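Local coordinates for flagellar basal body protein (Helicobacter pylori, PDB 5NPY), which probably builds part of the flagellar hook, the flexible joint that couples the basal-body rod to the filament and passes motor torque on to it, at residues G194-N200 against Q462-E468; I354-E360 against L373-M379; T427-K431 against D455-L459. One frame throughout, in Å; residues are numbered along the deposited sequence.

Interaction 1 (G194-N200 against Q462-E468)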
# COMPACT_ATOMS: atom_id res chain seq x y z
N GLY A 194 0.20 -3.47 -2.38
CA GLY A 194 -1.13 -3.35 -1.80
C GLY A 194 -1.35 -1.97 -1.19
O GLY A 194 -0.62 -1.56 -0.28
N ILE A 195 -2.33 -1.22 -1.69
CA ILE A 195 -2.56 0.14 -1.18
C ILE A 195 -3.87 0.18 -0.41
O ILE A 195 -4.83 -0.54 -0.72
CB ILE A 195 -2.56 1.22 -2.28
CG1 ILE A 195 -3.69 0.99 -3.28
CG2 ILE A 195 -1.18 1.33 -2.94
CD1 ILE A 195 -3.91 2.12 -4.27
N SER A 196 -3.89 1.00 0.62
CA SER A 196 -5.11 1.39 1.29
C SER A 196 -5.37 2.84 0.91
O SER A 196 -4.51 3.70 1.10
CB SER A 196 -5.00 1.22 2.81
OG SER A 196 -3.72 1.56 3.34
N VAL A 197 -6.54 3.08 0.31
CA VAL A 197 -6.97 4.39 -0.15
C VAL A 197 -8.42 4.58 0.26
O VAL A 197 -9.23 3.65 0.20
CB VAL A 197 -6.81 4.54 -1.69
CG1 VAL A 197 -7.59 3.45 -2.45
CG2 VAL A 197 -7.24 5.87 -2.15
N ASN A 198 -8.75 5.79 0.68
CA ASN A 198 -10.14 6.14 0.90
C ASN A 198 -10.58 6.94 -0.31
O ASN A 198 -9.83 7.80 -0.79
CB ASN A 198 -10.31 6.92 2.19
CG ASN A 198 -11.75 7.25 2.45
OD1 ASN A 198 -12.50 6.38 2.91
ND2 ASN A 198 -12.15 8.49 2.21
N LEU A 199 -11.76 6.64 -0.83
CA LEU A 199 -12.28 7.32 -2.01
C LEU A 199 -13.54 8.07 -1.61
O LEU A 199 -14.57 7.44 -1.34
CB LEU A 199 -12.55 6.34 -3.15
CG LEU A 199 -11.36 5.54 -3.75
CD1 LEU A 199 -11.85 4.54 -4.77
CD2 LEU A 199 -10.31 6.41 -4.38
N ASN A 200 -13.47 9.38 -1.58
CA ASN A 200 -14.61 10.18 -1.17
C ASN A 200 -15.31 10.72 -2.41
O ASN A 200 -14.66 11.33 -3.27
CB ASN A 200 -14.17 11.33 -0.27
CG ASN A 200 -15.35 12.07 0.40
OD1 ASN A 200 -16.26 12.53 -0.27
ND2 ASN A 200 -15.32 12.17 1.73
N GLN A 462 -13.96 11.42 5.64
CA GLN A 462 -12.55 11.60 5.33
C GLN A 462 -12.37 12.02 3.87
O GLN A 462 -13.11 11.56 2.99
CB GLN A 462 -11.79 10.29 5.63
CG GLN A 462 -10.26 10.30 5.49
CD GLN A 462 -9.63 8.94 5.86
OE1 GLN A 462 -10.03 7.90 5.33
NE2 GLN A 462 -8.65 8.95 6.77
N ASP A 463 -11.39 12.89 3.61
CA ASP A 463 -11.07 13.22 2.21
C ASP A 463 -10.63 11.97 1.45
O ASP A 463 -10.21 10.95 2.02
CB ASP A 463 -9.95 14.26 2.09
CG ASP A 463 -10.33 15.61 2.66
OD1 ASP A 463 -9.53 16.57 2.51
OD2 ASP A 463 -11.41 15.74 3.27
N SER A 464 -10.72 12.04 0.12
CA SER A 464 -9.97 11.07 -0.68
C SER A 464 -8.50 11.13 -0.30
O SER A 464 -7.93 12.22 -0.15
CB SER A 464 -10.16 11.33 -2.17
OG SER A 464 -11.52 11.19 -2.53
N LYS A 465 -7.89 9.97 -0.07
CA LYS A 465 -6.58 9.95 0.57
C LYS A 465 -5.94 8.59 0.37
O LYS A 465 -6.62 7.57 0.50
CB LYS A 465 -6.71 10.22 2.09
CG LYS A 465 -5.41 10.46 2.82
CD LYS A 465 -5.65 10.65 4.35
CE LYS A 465 -6.86 11.55 4.67
NZ LYS A 465 -6.59 13.04 4.49
N LEU A 466 -4.63 8.59 0.12
CA LEU A 466 -3.86 7.36 0.19
C LEU A 466 -3.38 7.13 1.62
O LEU A 466 -2.59 7.91 2.16
CB LEU A 466 -2.69 7.40 -0.79
CG LEU A 466 -1.85 6.12 -0.69
CD1 LEU A 466 -2.57 4.95 -1.40
CD2 LEU A 466 -0.50 6.37 -1.34
N LEU A 467 -3.86 6.05 2.22
CA LEU A 467 -3.56 5.72 3.61
C LEU A 467 -2.19 5.08 3.76
O LEU A 467 -1.38 5.51 4.60
CB LEU A 467 -4.62 4.76 4.15
CG LEU A 467 -6.03 5.21 3.82
CD1 LEU A 467 -6.99 4.28 4.51
CD2 LEU A 467 -6.22 6.67 4.35
N GLU A 468 -1.91 4.03 2.98
CA GLU A 468 -0.66 3.29 3.11
C GLU A 468 -0.38 2.54 1.81
O GLU A 468 -1.31 2.06 1.17
CB GLU A 468 -0.74 2.29 4.27
CG GLU A 468 0.55 1.55 4.59
CD GLU A 468 0.36 0.54 5.70
OE1 GLU A 468 -0.66 -0.17 5.66
OE2 GLU A 468 1.22 0.46 6.61
O HOH W 1 -12.16 12.36 -4.82
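Two residues, Leu467 and Glu468, sit opposite the single Ser196, a classic beta bulge in the antiparallel pair 194-198 and 465-468, at one side of a four-stranded mixed sheet. Ser196 O is gripped by two backbone donors. Leu467 N lies 2.7 Å from Ser196 O on a bent bond, tilted from the carbonyl plane, whereas Glu468 N uses an in-plane lone pair of that same Ser196 O at 3.2 Å. Ser196 N returns a bond to Glu468 O. Within the bulge Leu467 turns its side chain toward the partner strand, bringing its CB and CG against Ser196 O. Past the bulge the pairing slips by one residue, with Val197 facing Leu466 and with Asn198 and Lys465 exchanging two backbone bonds. Leu466 holds CG anti to its own N (chi1 178°), which carries CD1 across Ile195 at about a right angle, 3.8 Å from Ile195 CB. On this face Ile195 and Val197 pack on Thr359 and Tyr377 of the neighbouring sheet.

Where regular pairing ends, side chains take over. Asn198 ND2 approaches Asp463 O from above its carbonyl plane at 3.1 Å, while Asn198 OD1 accepts from Leu459 N and Ser457 OG. Asn200 ND2 reaches Gln462 O at 2.6 Å, with that oxygen in the Asn200 amide plane, although the donor stands above the Gln462 carbonyl plane. Ser464 OG accepts from Asn200 N at 2.8 Å and donates to a water, which itself donates to Asn200 O at 3.1 Å.

Interaction 2 (I354-E360 against L373-M379)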
# COMPACT_ATOMS: atom_id res chain seq x y z
N ILE A 354 -17.29 14.12 -13.47
CA ILE A 354 -17.35 12.80 -12.84
C ILE A 354 -16.45 12.81 -11.61
O ILE A 354 -15.35 13.39 -11.64
CB ILE A 354 -16.94 11.70 -13.83
CG1 ILE A 354 -17.24 10.30 -13.29
CG2 ILE A 354 -15.45 11.86 -14.24
CD1 ILE A 354 -17.05 9.18 -14.34
N PRO A 355 -16.87 12.21 -10.50
CA PRO A 355 -15.99 12.15 -9.31
C PRO A 355 -14.72 11.34 -9.60
O PRO A 355 -14.75 10.33 -10.31
CB PRO A 355 -16.87 11.49 -8.24
CG PRO A 355 -18.31 11.78 -8.69
CD PRO A 355 -18.24 11.74 -10.22
N TYR A 356 -13.60 11.81 -9.05
CA TYR A 356 -12.28 11.46 -9.54
C TYR A 356 -11.33 11.31 -8.37
O TYR A 356 -11.55 11.87 -7.29
CB TYR A 356 -11.75 12.54 -10.51
CG TYR A 356 -10.35 12.28 -11.04
CD1 TYR A 356 -9.25 12.95 -10.53
CD2 TYR A 356 -10.14 11.36 -12.07
CE1 TYR A 356 -7.96 12.71 -11.04
CE2 TYR A 356 -8.89 11.11 -12.56
CZ TYR A 356 -7.80 11.78 -12.06
OH TYR A 356 -6.57 11.50 -12.60
N TYR A 357 -10.27 10.52 -8.57
CA TYR A 357 -9.12 10.53 -7.67
C TYR A 357 -7.94 9.89 -8.39
O TYR A 357 -8.09 9.29 -9.46
CB TYR A 357 -9.41 9.82 -6.34
CG TYR A 357 -8.39 10.16 -5.25
CD1 TYR A 357 -8.08 11.48 -4.97
CD2 TYR A 357 -7.73 9.16 -4.55
CE1 TYR A 357 -7.15 11.82 -3.98
CE2 TYR A 357 -6.79 9.47 -3.56
CZ TYR A 357 -6.51 10.81 -3.28
OH TYR A 357 -5.60 11.18 -2.33
N SER A 358 -6.75 10.05 -7.81
CA SER A 358 -5.53 9.47 -8.36
C SER A 358 -4.55 9.19 -7.23
O SER A 358 -4.49 9.94 -6.25
CB SER A 358 -4.87 10.39 -9.40
OG SER A 358 -4.56 11.62 -8.81
N THR A 359 -3.83 8.08 -7.33
CA THR A 359 -2.84 7.68 -6.34
C THR A 359 -1.57 7.32 -7.09
O THR A 359 -1.57 7.18 -8.31
CB THR A 359 -3.31 6.50 -5.49
OG1 THR A 359 -3.39 5.32 -6.31
CG2 THR A 359 -4.68 6.82 -4.84
N GLU A 360 -0.48 7.17 -6.34
CA GLU A 360 0.83 6.95 -6.95
C GLU A 360 1.74 6.35 -5.89
O GLU A 360 1.78 6.85 -4.76
CB GLU A 360 1.39 8.26 -7.51
CG GLU A 360 2.73 8.17 -8.22
CD GLU A 360 3.30 9.56 -8.56
OE1 GLU A 360 2.91 10.14 -9.60
OE2 GLU A 360 4.13 10.08 -7.78
N LEU A 373 3.87 3.76 -9.88
CA LEU A 373 2.65 2.98 -10.10
C LEU A 373 1.46 3.91 -9.89
O LEU A 373 1.12 4.28 -8.76
CB LEU A 373 2.63 1.76 -9.18
CG LEU A 373 1.38 0.84 -9.19
CD1 LEU A 373 0.84 0.70 -10.56
CD2 LEU A 373 1.64 -0.54 -8.65
N GLN A 374 0.83 4.32 -10.99
CA GLN A 374 -0.23 5.32 -10.93
C GLN A 374 -1.59 4.68 -11.13
O GLN A 374 -1.73 3.65 -11.80
CB GLN A 374 -0.01 6.43 -11.95
CG GLN A 374 1.26 7.24 -11.64
CD GLN A 374 1.41 8.50 -12.45
OE1 GLN A 374 0.58 8.83 -13.30
NE2 GLN A 374 2.49 9.23 -12.19
N SER A 375 -2.59 5.28 -10.48
CA SER A 375 -3.98 4.86 -10.56
C SER A 375 -4.84 6.09 -10.65
O SER A 375 -4.66 7.01 -9.85
CB SER A 375 -4.42 4.04 -9.34
OG SER A 375 -3.93 2.73 -9.40
N GLU A 376 -5.78 6.08 -11.58
CA GLU A 376 -6.81 7.10 -11.67
C GLU A 376 -8.18 6.44 -11.51
O GLU A 376 -8.44 5.38 -12.08
CB GLU A 376 -6.72 7.80 -13.00
CG GLU A 376 -5.32 8.23 -13.39
CD GLU A 376 -5.37 9.07 -14.64
OE1 GLU A 376 -4.93 8.61 -15.71
OE2 GLU A 376 -5.95 10.18 -14.57
N TYR A 377 -9.06 7.10 -10.76
CA TYR A 377 -10.33 6.54 -10.30
C TYR A 377 -11.48 7.40 -10.83
O TYR A 377 -11.45 8.63 -10.70
CB TYR A 377 -10.38 6.48 -8.76
CG TYR A 377 -9.18 5.81 -8.07
CD1 TYR A 377 -9.33 4.59 -7.41
CD2 TYR A 377 -7.91 6.41 -8.08
CE1 TYR A 377 -8.23 3.96 -6.78
CE2 TYR A 377 -6.83 5.81 -7.45
CZ TYR A 377 -6.99 4.57 -6.80
OH TYR A 377 -5.91 3.94 -6.18
N TYR A 378 -12.49 6.74 -11.40
CA TYR A 378 -13.67 7.41 -11.91
C TYR A 378 -14.88 6.73 -11.29
O TYR A 378 -15.01 5.51 -11.40
CB TYR A 378 -13.74 7.34 -13.44
CG TYR A 378 -12.46 7.76 -14.15
CD1 TYR A 378 -11.51 6.83 -14.54
CD2 TYR A 378 -12.22 9.09 -14.44
CE1 TYR A 378 -10.33 7.22 -15.20
CE2 TYR A 378 -11.06 9.48 -15.07
CZ TYR A 378 -10.12 8.55 -15.45
OH TYR A 378 -8.98 8.95 -16.08
N MET A 379 -15.76 7.51 -10.65
CA MET A 379 -16.93 6.94 -9.98
C MET A 379 -18.06 6.69 -10.95
O MET A 379 -18.42 7.56 -11.75
CB MET A 379 -17.45 7.85 -8.87
CG MET A 379 -18.46 7.15 -7.96
SD MET A 379 -18.78 8.21 -6.50
CE MET A 379 -20.32 8.95 -6.96
O HOH W 2 -1.25 4.12 -7.18
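The Tyr356 ring and the Glu376 carboxylate are turned almost perpendicular, their planes 88° apart, though the two side chains meet at a slant; the phenol donates a very short hydrogen bond, 2.5 Å from Tyr356 OH to Glu376 OE2. The carboxylate oxygen sits at the ring edge, near its plane, and Glu376 OE1 takes a second phenol, that of Tyr403, so two tyrosines hold the carboxylate. On the same face of this antiparallel hairpin Tyr378 runs beside Tyr356, both pointing the same way. Their planes are inclined by 54°, with Tyr378 CE2 3.7 Å from Tyr356 CD2.

On the face that carries Tyr357, Thr359, Ser375 and Tyr377 the arrangement differs. Tyr377 crosses Thr359 at about a right angle, and Tyr377 OH is hydrogen-bonded to Thr359 OG1 at 2.9 Å. With CG beside the backbone N (chi1 -51°), Tyr377 lays its ring along the partner strand with Tyr357 O at its edge. Thr359 OG1 also meets a water at 2.6 Å, and this water donates to Leu373 O. Paired backbone bonds join Tyr357 with Tyr377 and Thr359 with Ser375, while Pro355 CB packs 3.7 Å from Met379 CB, beside the bond from Met379 N to Pro355 O.

Within its sheet the hairpin lies between strand 204-207, bonded through Ile354 and Tyr356, and strand 396-406, bonded through Gln374 and Glu376. The face bearing Tyr377 and Thr359 packs against strand 192-198.

Interaction 3 (T427-K431 against D455-L459)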
# COMPACT_ATOMS: atom_id res chain seq x y z
N THR A 427 -20.41 -1.92 6.31
CA THR A 427 -19.00 -1.61 6.50
C THR A 427 -18.50 -0.89 5.26
O THR A 427 -18.91 -1.20 4.14
CB THR A 427 -18.18 -2.88 6.66
OG1 THR A 427 -17.66 -3.25 5.37
CG2 THR A 427 -19.06 -4.03 7.19
N HIS A 428 -17.59 0.05 5.41
CA HIS A 428 -17.24 0.77 4.20
C HIS A 428 -15.98 0.23 3.53
O HIS A 428 -15.25 0.98 2.89
CB HIS A 428 -17.16 2.26 4.51
CG HIS A 428 -18.51 2.83 4.79
ND1 HIS A 428 -19.27 3.46 3.83
CD2 HIS A 428 -19.30 2.76 5.89
CE1 HIS A 428 -20.43 3.81 4.34
NE2 HIS A 428 -20.48 3.39 5.59
N LYS A 429 -15.75 -1.09 3.63
CA LYS A 429 -14.53 -1.70 3.09
C LYS A 429 -14.67 -1.94 1.60
O LYS A 429 -15.76 -2.27 1.11
CB LYS A 429 -14.22 -3.03 3.78
CG LYS A 429 -14.16 -2.97 5.32
CD LYS A 429 -12.99 -2.13 5.84
CE LYS A 429 -12.84 -2.28 7.34
NZ LYS A 429 -11.86 -1.31 7.92
N MET A 430 -13.57 -1.76 0.88
CA MET A 430 -13.53 -1.98 -0.56
C MET A 430 -13.66 -3.47 -0.92
O MET A 430 -13.11 -4.34 -0.25
CB MET A 430 -12.23 -1.43 -1.15
CG MET A 430 -12.18 -1.38 -2.67
SD MET A 430 -10.55 -1.07 -3.43
CE MET A 430 -10.72 0.74 -3.61
N LYS A 431 -14.32 -3.72 -2.06
CA LYS A 431 -14.55 -5.05 -2.63
C LYS A 431 -13.89 -5.09 -4.01
O LYS A 431 -14.38 -4.46 -4.95
CB LYS A 431 -16.05 -5.33 -2.78
CG LYS A 431 -16.83 -5.63 -1.51
CD LYS A 431 -18.24 -6.09 -1.91
CE LYS A 431 -18.90 -6.98 -0.87
NZ LYS A 431 -18.45 -8.40 -0.95
N ASP A 455 -7.20 -0.78 5.51
CA ASP A 455 -8.12 -1.21 4.47
C ASP A 455 -8.62 -0.00 3.67
O ASP A 455 -8.76 1.11 4.20
CB ASP A 455 -9.33 -1.93 5.09
CG ASP A 455 -8.92 -3.14 5.92
OD1 ASP A 455 -8.21 -4.01 5.38
OD2 ASP A 455 -9.30 -3.22 7.11
N SER A 456 -8.90 -0.24 2.38
CA SER A 456 -9.46 0.82 1.55
C SER A 456 -10.94 1.00 1.84
O SER A 456 -11.64 0.07 2.26
CB SER A 456 -9.22 0.54 0.07
OG SER A 456 -7.83 0.43 -0.20
N SER A 457 -11.42 2.23 1.63
CA SER A 457 -12.76 2.57 2.10
C SER A 457 -13.34 3.67 1.24
O SER A 457 -12.64 4.34 0.48
CB SER A 457 -12.74 2.98 3.56
OG SER A 457 -11.63 3.82 3.81
N ASP A 458 -14.67 3.81 1.34
CA ASP A 458 -15.38 4.95 0.79
C ASP A 458 -16.01 5.77 1.92
O ASP A 458 -17.20 6.09 1.88
CB ASP A 458 -16.42 4.47 -0.23
CG ASP A 458 -17.58 3.70 0.41
OD1 ASP A 458 -17.41 3.09 1.48
OD2 ASP A 458 -18.69 3.72 -0.16
N LEU A 459 -15.20 6.12 2.94
CA LEU A 459 -15.68 6.86 4.11
C LEU A 459 -16.01 8.30 3.76
O LEU A 459 -15.17 9.03 3.21
CB LEU A 459 -14.63 6.85 5.23
CG LEU A 459 -14.32 5.54 5.94
CD1 LEU A 459 -13.13 5.66 6.92
CD2 LEU A 459 -15.57 4.99 6.63
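His428, the residue most covered here, lies against Asp458 and Leu459 where the turn leading into the short strand 430-431 meets the loop 455-459 through a single beta bridge, Lys429 with Ser457. The His428 and Asp458 side chains cross at about a right angle. His428 ND1 donates to Asp458 OD1 at 3.0 Å; the acceptor lies close to the ring plane, yet the donor stands above the carboxylate plane, 40° out of it. This bond uses the ND1 proton and ties down the ring rotation. Leu459 CD2 closes in at 3.8 Å from His428 CB, crossing the histidine obliquely. Asp458 also uses its backbone, its N reaching His428 O at 3.3 Å within the carbonyl plane.

Ser456, next in buried surface, acts through its backbone and CB. Met430 N bonds to Ser456 O at 3.0 Å from above the carbonyl plane, and the methionine side chain then covers the serine, with Met430 CB 3.8 Å from Ser456 CB. The Ser456 hydroxyl faces elsewhere, bonded to Leu448 O and Val197 N. Met430 also packs on Val421 and Phe423 of strand 411-423, which joins the loop 455-459 to that sheet.

Lys429 starts away from the partner segment, but a bend at chi2 (-66°) folds the chain back across Asp455 at a slant. Its CD rests 3.7 Å from Asp455 CB, and the ammonium forms a weak, long salt bridge, Lys429 NZ to Asp455 OD2 at 3.3 Å.

Overall arrangement
Strand 192-198 is common ground for the three contacts. Interaction 1 pairs it with strand 465-471, interaction 2 supplies the sheet packed against its Ile195 and Val197, and interaction 3 brings up loop 455-459, where Leu199 N probably bonds to Ser457 O. All are partly buried: the interior lies between interactions 1 and 2, while Glu360 and Lys429 are exposed. Interactions 1 and 2 bury more surface through antiparallel pairing, unbroken in interaction 2, bulged in interaction 1; tyrosine hydroxyls supplement the former, asparagine amides the latter. Interaction 3 relies on a single bridge, a His-carboxylate bond and a weak salt bridge. Interactions 2 and 3 stay about 5 Å apart at their nearest atoms, yet strands 346-364, 370-381 and 430-431 share one sheet.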